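Local coordinates for peptide ABC transporter, peptide-binding protein (Enterococcus faecalis, PDB 3O6P), which probably binds peptides as the extracellular component of an ABC import system, this chain being one piece of the longer protein, at residues K17-N22 and S97-D102. Residues are numbered along the deposited sequence; the frame is centred on the assembly and turned at random.
Sequences KSPFRN and STLTMD
The two backbones come nearest at Pro19 and Leu99, whose CA atoms are 8.2 Å apart, a short 3-10 turn at 19-21 facing the first residues of strand 99-106, and the meeting is made wholly by side chains. In the proline conformer given, one of two modelled, Pro19 CG lies 3.8 Å from Leu99 CD1, the ring and the leucine branch touching at an angle. The other leucine methyl, Leu99 CD2, comes obliquely to Phe20, 4.3 Å from its CE1. Further along the strand, selenomethionine Met101 meets the outer end of the same phenyl ring: its CB sits at the edge, near the ring plane, 3.9 Å from Phe20 CZ. Met101 SE is also at the edge, 5.3 Å from the Phe20 ring centroid and 82° off the normal, a Met-aromatic contact. A bend at the last torsion of Met101, chi3 -70°, folds the CE methyl back to 4.1 Å from both Phe20 CE1 and CZ. In that same proline conformer, Pro19 CG rests over one face of the Phe20 ring, toward the rim. In this fragment of a family 5 solute-binding protein, the contact ties the loop between strand 5-11 and helix 23-31 to the mixed beta-sheet, with Leu25 and Ile29 of that helix adding to the packing round Phe20 and Trp87 of helix 80-94 reaching Leu99. An ST turn shapes the loop before it runs into helix 23-31: Ser18 OG accepts from Phe20 N at 3.2 Å, while also bonding to Asn12 O.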
loop_
_atom_site.group_PDB
_atom_site.type_symbol
_atom_site.label_atom_id
_atom_site.label_comp_id
_atom_site.label_asym_id
_atom_site.label_seq_id
_atom_site.Cartn_x
_atom_site.Cartn_y
_atom_site.Cartn_z
ATOM N N LYS A 17 -0.934 20.029 -1.020
ATOM C CA LYS A 17 -1.636 20.163 0.267
ATOM C C LYS A 17 -2.525 18.974 0.587
ATOM O O LYS A 17 -3.318 19.013 1.547
ATOM C CB LYS A 17 -2.453 21.456 0.296
ATOM C CG LYS A 17 -1.637 22.705 0.006
ATOM C CD LYS A 17 -0.637 22.979 1.114
ATOM C CE LYS A 17 -0.033 24.368 0.957
ATOM N NZ LYS A 17 0.822 24.707 2.137
ATOM N N SER A 18 -2.401 17.905 -0.200
ATOM C CA SER A 18 -3.171 16.701 0.107
ATOM C C SER A 18 -2.811 16.191 1.513
ATOM O O SER A 18 -1.604 16.077 1.840
ATOM C CB SER A 18 -2.894 15.572 -0.874
ATOM O OG SER A 18 -3.621 14.433 -0.435
ATOM N N PRO A 19 -3.828 15.834 2.325
ATOM C CA PRO A 19 -3.501 15.275 3.633
ATOM C C PRO A 19 -2.687 13.995 3.499
ATOM O O PRO A 19 -1.884 13.684 4.366
ATOM C CB PRO A 19 -4.879 14.943 4.238
ATOM C CG PRO A 19 -5.796 14.821 3.070
ATOM C CD PRO A 19 -5.274 15.775 2.039
ATOM N N PHE A 20 -2.884 13.271 2.401
ATOM C CA PHE A 20 -2.208 11.985 2.209
ATOM C C PHE A 20 -0.724 12.092 1.915
ATOM O O PHE A 20 -0.035 11.075 1.942
ATOM C CB PHE A 20 -2.932 11.151 1.152
ATOM C CG PHE A 20 -4.380 10.972 1.464
ATOM C CD1 PHE A 20 -4.767 10.266 2.609
ATOM C CD2 PHE A 20 -5.359 11.564 0.667
ATOM C CE1 PHE A 20 -6.140 10.109 2.929
ATOM C CE2 PHE A 20 -6.724 11.405 0.951
ATOM C CZ PHE A 20 -7.119 10.706 2.098
ATOM N N ARG A 21 -0.223 13.302 1.670
ATOM C CA ARG A 21 1.236 13.495 1.574
ATOM C C ARG A 21 1.905 13.479 2.946
ATOM O O ARG A 21 3.134 13.529 3.052
ATOM C CB ARG A 21 1.591 14.773 0.812
ATOM C CG ARG A 21 1.420 14.615 -0.697
ATOM C CD ARG A 21 1.512 15.943 -1.399
ATOM N NE ARG A 21 2.886 16.307 -1.693
ATOM C CZ ARG A 21 3.400 16.388 -2.917
ATOM N NH1 ARG A 21 2.651 16.129 -3.980
ATOM N NH2 ARG A 21 4.665 16.742 -3.074
ATOM N N ASN A 22 1.100 13.423 4.003
ATOM C CA ASN A 22 1.648 13.339 5.335
ATOM C C ASN A 22 1.852 11.873 5.750
ATOM O O ASN A 22 0.890 11.102 5.822
ATOM C CB ASN A 22 0.719 14.054 6.326
ATOM C CG ASN A 22 1.265 14.020 7.731
ATOM O OD1 ASN A 22 1.145 13.004 8.436
ATOM N ND2 ASN A 22 1.892 15.121 8.153
ATOM N N SER A 97 -8.253 19.718 11.356
ATOM C CA SER A 97 -9.030 19.210 12.478
ATOM C C SER A 97 -9.858 17.983 12.123
ATOM O O SER A 97 -10.402 17.342 13.000
ATOM C CB SER A 97 -10.006 20.307 12.940
ATOM O OG SER A 97 -10.887 20.657 11.847
ATOM N N THR A 98 -9.980 17.686 10.836
ATOM C CA THR A 98 -11.012 16.780 10.359
ATOM C C THR A 98 -10.540 16.215 9.035
ATOM O O THR A 98 -9.683 16.827 8.373
ATOM C CB THR A 98 -12.364 17.537 10.152
ATOM O OG1 THR A 98 -13.353 16.640 9.709
ATOM C CG2 THR A 98 -12.252 18.655 9.108
ATOM N N LEU A 99 -11.076 15.056 8.647
ATOM C CA LEU A 99 -10.808 14.521 7.324
ATOM C C LEU A 99 -12.049 13.768 6.849
ATOM O O LEU A 99 -12.609 12.996 7.618
ATOM C CB LEU A 99 -9.613 13.554 7.401
ATOM C CG LEU A 99 -9.250 12.810 6.115
ATOM C CD1 LEU A 99 -8.900 13.817 5.008
ATOM C CD2 LEU A 99 -8.115 11.816 6.368
ATOM N N THR A 100 -12.469 13.996 5.602
ATOM C CA THR A 100 -13.519 13.196 4.981
ATOM C C THR A 100 -12.878 12.603 3.746
ATOM O O THR A 100 -12.294 13.314 2.915
ATOM C CB THR A 100 -14.783 14.019 4.619
ATOM O OG1 THR A 100 -15.387 14.485 5.826
ATOM C CG2 THR A 100 -15.806 13.156 3.881
HETATM N N MSE A 101 -12.879 11.278 3.689
HETATM C CA MSE A 101 -12.190 10.589 2.595
HETATM C C MSE A 101 -13.050 9.505 2.001
HETATM O O MSE A 101 -13.734 8.786 2.722
HETATM C CB MSE A 101 -10.867 9.999 3.073
HETATM C CG MSE A 101 -11.000 8.988 4.198
HETATM SE SE MSE A 101 -9.261 8.235 4.715
HETATM C CE MSE A 101 -8.951 7.189 3.131
ATOM N N ASP A 102 -12.991 9.376 0.681
ATOM C CA ASP A 102 -13.734 8.351 -0.021
ATOM C C ASP A 102 -12.785 7.227 -0.427
ATOM O O ASP A 102 -11.670 7.492 -0.859
ATOM C CB ASP A 102 -14.375 8.956 -1.280
ATOM C CG ASP A 102 -15.280 7.981 -1.991
ATOM O OD1 ASP A 102 -16.326 7.613 -1.420
ATOM O OD2 ASP A 102 -14.960 7.608 -3.142
#